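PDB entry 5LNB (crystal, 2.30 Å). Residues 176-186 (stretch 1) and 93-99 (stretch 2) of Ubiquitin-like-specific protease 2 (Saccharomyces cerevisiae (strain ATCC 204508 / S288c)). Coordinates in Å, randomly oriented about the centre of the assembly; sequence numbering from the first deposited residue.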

ATOM      1  N   ASP A 176      10.326  13.424   2.206  1.00 31.73           N
ATOM      2  CA  ASP A 176      11.304  13.854   3.197  1.00 28.10           C
ATOM      3  C   ASP A 176      10.868  13.536   4.624  1.00 30.64           C
ATOM      4  O   ASP A 176      11.722  13.121   5.417  1.00 32.57           O
ATOM      5  CB  ASP A 176      11.603  15.351   3.030  1.00 30.26           C
ATOM      6  CG  ASP A 176      12.577  15.877   4.079  1.00 41.77           C
ATOM      7  OD1 ASP A 176      12.116  16.423   5.112  1.00 45.72           O
ATOM      8  OD2 ASP A 176      13.807  15.713   3.889  1.00 40.94           O
ATOM      9  N   PRO A 177       9.602  13.712   5.012  1.00 32.31           N
ATOM     10  CA  PRO A 177       9.203  13.292   6.365  1.00 29.00           C
ATOM     11  C   PRO A 177       9.452  11.820   6.623  1.00 29.88           C
ATOM     12  O   PRO A 177       9.680  11.429   7.772  1.00 28.72           O
ATOM     13  CB  PRO A 177       7.705  13.624   6.406  1.00 28.50           C
ATOM     14  CG  PRO A 177       7.539  14.720   5.414  1.00 32.36           C
ATOM     15  CD  PRO A 177       8.530  14.443   4.318  1.00 31.99           C
ATOM     16  N   ILE A 178       9.414  10.980   5.591  1.00 29.19           N
ATOM     17  CA  ILE A 178       9.662   9.564   5.821  1.00 26.86           C
ATOM     18  C   ILE A 178      11.144   9.322   6.053  1.00 26.46           C
ATOM     19  O   ILE A 178      11.524   8.471   6.866  1.00 27.73           O
ATOM     20  CB  ILE A 178       9.113   8.712   4.662  1.00 25.21           C
ATOM     21  CG1 ILE A 178       7.605   8.942   4.509  1.00 23.94           C
ATOM     22  CG2 ILE A 178       9.414   7.232   4.910  1.00 16.41           C
ATOM     23  CD1 ILE A 178       6.972   8.166   3.376  1.00 26.33           C
ATOM     24  N   LYS A 179      12.005  10.067   5.356  1.00 25.38           N
ATOM     25  CA  LYS A 179      13.433  10.004   5.652  1.00 23.92           C
ATOM     26  C   LYS A 179      13.699  10.330   7.117  1.00 24.32           C
ATOM     27  O   LYS A 179      14.435   9.613   7.802  1.00 26.25           O
ATOM     28  CB  LYS A 179      14.206  10.958   4.748  1.00 24.13           C
ATOM     29  CG  LYS A 179      14.089  10.677   3.274  1.00 26.70           C
ATOM     30  CD  LYS A 179      15.245  11.320   2.528  1.00 26.29           C
ATOM     31  CE  LYS A 179      15.112  11.151   1.021  1.00 25.92           C
ATOM     32  NZ  LYS A 179      16.236  11.877   0.313  1.00 28.39           N
ATOM     33  N   GLU A 180      13.107  11.416   7.618  1.00 25.74           N
ATOM     34  CA  GLU A 180      13.367  11.814   8.999  1.00 27.21           C
ATOM     35  C   GLU A 180      12.789  10.804   9.980  1.00 31.18           C
ATOM     36  O   GLU A 180      13.400  10.509  11.016  1.00 35.73           O
ATOM     37  CB  GLU A 180      12.806  13.214   9.254  1.00 31.34           C
ATOM     38  CG  GLU A 180      13.454  14.306   8.382  1.00 35.62           C
ATOM     39  CD  GLU A 180      14.926  14.590   8.734  1.00 47.73           C
ATOM     40  OE1 GLU A 180      15.337  14.377   9.900  1.00 46.91           O
ATOM     41  OE2 GLU A 180      15.676  15.037   7.836  1.00 51.35           O
ATOM     42  N   PHE A 181      11.615  10.253   9.661  1.00 30.15           N
ATOM     43  CA  PHE A 181      11.047   9.180  10.468  1.00 23.59           C
ATOM     44  C   PHE A 181      12.029   8.024  10.610  1.00 23.27           C
ATOM     45  O   PHE A 181      12.257   7.517  11.713  1.00 24.43           O
ATOM     46  CB  PHE A 181       9.743   8.687   9.841  1.00 20.49           C
ATOM     47  CG  PHE A 181       9.275   7.384  10.403  1.00 22.62           C
ATOM     48  CD1 PHE A 181       8.632   7.340  11.636  1.00 17.77           C
ATOM     49  CD2 PHE A 181       9.515   6.197   9.727  1.00 19.82           C
ATOM     50  CE1 PHE A 181       8.209   6.140  12.168  1.00 18.86           C
ATOM     51  CE2 PHE A 181       9.095   4.989  10.253  1.00 20.67           C
ATOM     52  CZ  PHE A 181       8.441   4.957  11.482  1.00 19.62           C
ATOM     53  N   LEU A 182      12.623   7.592   9.493  1.00 23.38           N
ATOM     54  CA  LEU A 182      13.529   6.449   9.534  1.00 22.01           C
ATOM     55  C   LEU A 182      14.750   6.748  10.383  1.00 23.22           C
ATOM     56  O   LEU A 182      15.260   5.869  11.085  1.00 21.53           O
ATOM     57  CB  LEU A 182      13.960   6.061   8.123  1.00 22.27           C
ATOM     58  CG  LEU A 182      12.851   5.492   7.254  1.00 20.27           C
ATOM     59  CD1 LEU A 182      13.341   5.321   5.813  1.00 18.00           C
ATOM     60  CD2 LEU A 182      12.342   4.164   7.874  1.00 17.51           C
ATOM     61  N   ILE A 183      15.243   7.981  10.318  1.00 20.60           N
ATOM     62  CA  ILE A 183      16.424   8.348  11.084  1.00 21.83           C
ATOM     63  C   ILE A 183      16.116   8.309  12.573  1.00 21.93           C
ATOM     64  O   ILE A 183      16.883   7.759  13.370  1.00 24.45           O
ATOM     65  CB  ILE A 183      16.931   9.731  10.643  1.00 23.10           C
ATOM     66  CG1 ILE A 183      17.484   9.649   9.221  1.00 23.51           C
ATOM     67  CG2 ILE A 183      17.990  10.244  11.601  1.00 24.53           C
ATOM     68  CD1 ILE A 183      17.930  10.989   8.663  1.00 24.97           C
ATOM     69  N   SER A 184      14.980   8.889  12.964  1.00 24.79           N
ATOM     70  CA  SER A 184      14.576   8.877  14.364  1.00 22.48           C
ATOM     71  C   SER A 184      14.262   7.463  14.823  1.00 23.66           C
ATOM     72  O   SER A 184      14.670   7.045  15.915  1.00 21.86           O
ATOM     73  CB  SER A 184      13.367   9.787  14.564  1.00 23.62           C
ATOM     74  OG  SER A 184      13.685  11.118  14.206  1.00 27.96           O
ATOM     75  N   TYR A 185      13.527   6.714  13.997  1.00 23.08           N
ATOM     76  CA  TYR A 185      13.224   5.325  14.317  1.00 23.62           C
ATOM     77  C   TYR A 185      14.499   4.538  14.587  1.00 21.60           C
ATOM     78  O   TYR A 185      14.599   3.814  15.582  1.00 24.90           O
ATOM     79  CB  TYR A 185      12.429   4.692  13.174  1.00 22.81           C
ATOM     80  CG  TYR A 185      11.871   3.332  13.501  1.00 21.47           C
ATOM     81  CD1 TYR A 185      12.628   2.184  13.285  1.00 18.09           C
ATOM     82  CD2 TYR A 185      10.591   3.191  14.042  1.00 18.10           C
ATOM     83  CE1 TYR A 185      12.125   0.929  13.588  1.00 23.39           C
ATOM     84  CE2 TYR A 185      10.070   1.933  14.339  1.00 17.68           C
ATOM     85  CZ  TYR A 185      10.848   0.806  14.116  1.00 22.92           C
ATOM     86  OH  TYR A 185      10.365  -0.452  14.407  1.00 27.93           O
ATOM     87  N   ALA A 186      15.485   4.665  13.695  1.00 23.56           N
ATOM     88  CA  ALA A 186      16.747   3.951  13.858  1.00 24.25           C
ATOM     89  C   ALA A 186      17.403   4.277  15.195  1.00 25.50           C
ATOM     90  O   ALA A 186      17.920   3.385  15.882  1.00 24.22           O
ATOM     91  CB  ALA A 186      17.689   4.301  12.705  1.00 21.67           C
TER
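Stretch 2 (93-99) DYYSNVK

Most of stretch 2, roughly Tyr-94 to Val-98, forms a short, weakly bonded helix laid across the longer helix of stretch 1. The two axes approach to 9.6 Å, and their N-to-C directions differ by 72° (signed crossing angle -72°), so the short helix runs steeply across its partner. The backbones come nearest at Phe-181 and Tyr-95, whose CA atoms lie 5.7 Å apart. Asp-93 caps the short helix: its OD1 accepts a hydrogen bond from Ser-96 N at 3.1 Å, satisfying an amide that has no earlier turn to bond to. Inside the helix, Val-98 N bonds to Tyr-95 O at 3.0 Å.

No direct hydrogen bond joins the two stretches; the fit is one of shape, and two tyrosines do most of the work. The CA-to-CB bond of Tyr-94 points toward stretch 1, and its ring lies on Pro-177. The CB of Pro-177 sits 4.0 Å from the centroid of the Tyr-94 ring, only 10° off the ring normal, while Pro-177 CG is 3.9 Å from Tyr-94 CZ. A compact pyrrolidine ring suits this place, since its CH groups offer a firm surface to the aromatic face. Farther along the helix, Glu-180 CB touches Tyr-94 CD2 at 4.3 Å, but the acidic end of the glutamate leads away, leaving its aliphatic base to the ring. The phenol also has a polar link: a water lies 3.0 Å from Tyr-94 OH and donates to Asp-176 OD1 at 2.7 Å.

Tyr-95 leaves its backbone sideways, but its end comes nearer and reaches over the next part of stretch 1. Ser-184 meets the face of this ring, with its CB 3.9 Å from the Tyr-95 centroid and 3.5 Å from Tyr-95 CG. The small serine lets the large ring come down close to the helix: Tyr-95 CE1 lies 3.7 Å from the backbone N of Tyr-185 and 4.0 Å from Tyr-185 CB. The Tyr-95 hydroxyl OH reaches to 3.8 Å from Tyr-185 CD2.

Phe-181 packs against the shallow crevice where Tyr-95 and Val-98 lie side by side: its CD1 packs at the edge of the Tyr-95 ring, 3.9 Å from Tyr-95 CD1, with the ring planes inclined at 42°; its CE1 is 3.8 Å from Val-98 CG2. Val-98, one turn beyond Tyr-94, likewise points toward stretch 1, and its short branched side chain meets the broad phenylalanine ring in a buried, wholly apolar contact.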

ATOM      1  N   ASP A  93       7.673  17.996  14.886  1.00 38.80           N
ATOM      2  CA  ASP A  93       8.274  16.801  15.467  1.00 32.28           C
ATOM      3  C   ASP A  93       7.629  15.552  14.879  1.00 31.90           C
ATOM      4  O   ASP A  93       6.757  14.938  15.504  1.00 34.14           O
ATOM      5  CB  ASP A  93       8.121  16.829  16.988  1.00 34.55           C
ATOM      6  CG  ASP A  93       8.896  15.720  17.685  1.00 42.65           C
ATOM      7  OD1 ASP A  93       9.290  14.734  17.024  1.00 44.55           O
ATOM      8  OD2 ASP A  93       9.100  15.835  18.911  1.00 45.87           O
ATOM      9  N   TYR A  94       8.046  15.175  13.670  1.00 27.34           N
ATOM     10  CA  TYR A  94       7.403  14.065  12.978  1.00 26.76           C
ATOM     11  C   TYR A  94       7.359  12.816  13.845  1.00 29.01           C
ATOM     12  O   TYR A  94       6.328  12.140  13.928  1.00 30.13           O
ATOM     13  CB  TYR A  94       8.137  13.772  11.669  1.00 30.39           C
ATOM     14  CG  TYR A  94       7.995  14.855  10.626  1.00 37.31           C
ATOM     15  CD1 TYR A  94       6.747  15.350  10.270  1.00 35.08           C
ATOM     16  CD2 TYR A  94       9.119  15.395   9.999  1.00 44.98           C
ATOM     17  CE1 TYR A  94       6.615  16.345   9.307  1.00 35.36           C
ATOM     18  CE2 TYR A  94       8.997  16.391   9.037  1.00 42.90           C
ATOM     19  CZ  TYR A  94       7.742  16.857   8.695  1.00 41.74           C
ATOM     20  OH  TYR A  94       7.620  17.839   7.741  1.00 45.62           O
ATOM     21  N   TYR A  95       8.475  12.489  14.498  1.00 25.17           N
ATOM     22  CA  TYR A  95       8.556  11.202  15.171  1.00 24.22           C
ATOM     23  C   TYR A  95       7.618  11.142  16.372  1.00 25.46           C
ATOM     24  O   TYR A  95       6.920  10.141  16.570  1.00 23.64           O
ATOM     25  CB  TYR A  95       9.999  10.910  15.583  1.00 24.83           C
ATOM     26  CG  TYR A  95      10.181   9.476  15.982  1.00 26.50           C
ATOM     27  CD1 TYR A  95       9.995   8.452  15.061  1.00 25.60           C
ATOM     28  CD2 TYR A  95      10.505   9.133  17.285  1.00 23.38           C
ATOM     29  CE1 TYR A  95      10.141   7.131  15.427  1.00 25.69           C
ATOM     30  CE2 TYR A  95      10.653   7.817  17.657  1.00 22.25           C
ATOM     31  CZ  TYR A  95      10.478   6.824  16.730  1.00 23.04           C
ATOM     32  OH  TYR A  95      10.619   5.511  17.114  1.00 28.13           O
ATOM     33  N   SER A  96       7.577  12.207  17.179  1.00 23.37           N
ATOM     34  CA  SER A  96       6.656  12.238  18.311  1.00 24.94           C
ATOM     35  C   SER A  96       5.226  11.937  17.891  1.00 28.42           C
ATOM     36  O   SER A  96       4.448  11.403  18.689  1.00 30.83           O
ATOM     37  CB  SER A  96       6.703  13.600  19.001  1.00 31.63           C
ATOM     38  OG  SER A  96       7.957  13.793  19.626  1.00 49.46           O
ATOM     39  N   ASN A  97       4.853  12.287  16.654  1.00 22.94           N
ATOM     40  CA  ASN A  97       3.476  12.101  16.210  1.00 23.41           C
ATOM     41  C   ASN A  97       3.105  10.625  16.143  1.00 23.55           C
ATOM     42  O   ASN A  97       1.967  10.256  16.450  1.00 23.83           O
ATOM     43  CB  ASN A  97       3.261  12.764  14.846  1.00 22.62           C
ATOM     44  CG  ASN A  97       3.381  14.275  14.902  1.00 31.91           C
ATOM     45  OD1 ASN A  97       3.178  14.880  15.951  1.00 34.29           O
ATOM     46  ND2 ASN A  97       3.702  14.894  13.765  1.00 27.27           N
ATOM     47  N   VAL A  98       4.048   9.767  15.750  1.00 22.07           N
ATOM     48  CA  VAL A  98       3.771   8.357  15.508  1.00 20.20           C
ATOM     49  C   VAL A  98       4.534   7.442  16.462  1.00 25.03           C
ATOM     50  O   VAL A  98       4.590   6.232  16.230  1.00 28.02           O
ATOM     51  CB  VAL A  98       4.064   7.972  14.046  1.00 21.97           C
ATOM     52  CG1 VAL A  98       3.089   8.657  13.109  1.00 23.48           C
ATOM     53  CG2 VAL A  98       5.507   8.320  13.671  1.00 19.21           C
ATOM     54  N   LYS A  99       5.117   7.978  17.538  1.00 32.95           N
ATOM     55  CA  LYS A  99       5.884   7.129  18.449  1.00 30.57           C
ATOM     56  C   LYS A  99       5.020   6.019  19.040  1.00 32.53           C
ATOM     57  O   LYS A  99       5.421   4.850  19.060  1.00 36.02           O
ATOM     58  CB  LYS A  99       6.515   7.961  19.565  1.00 35.55           C
ATOM     59  CG  LYS A  99       7.387   7.124  20.497  1.00 38.80           C
ATOM     60  CD  LYS A  99       8.341   7.977  21.301  1.00 46.67           C
ATOM     61  CE  LYS A  99       9.144   7.132  22.299  1.00 49.04           C
ATOM     62  NZ  LYS A  99       9.894   6.022  21.627  1.00 47.30           N
TER
HETATM   63  O   HOH W   1       9.963  17.846   5.871  1.00 38.65           O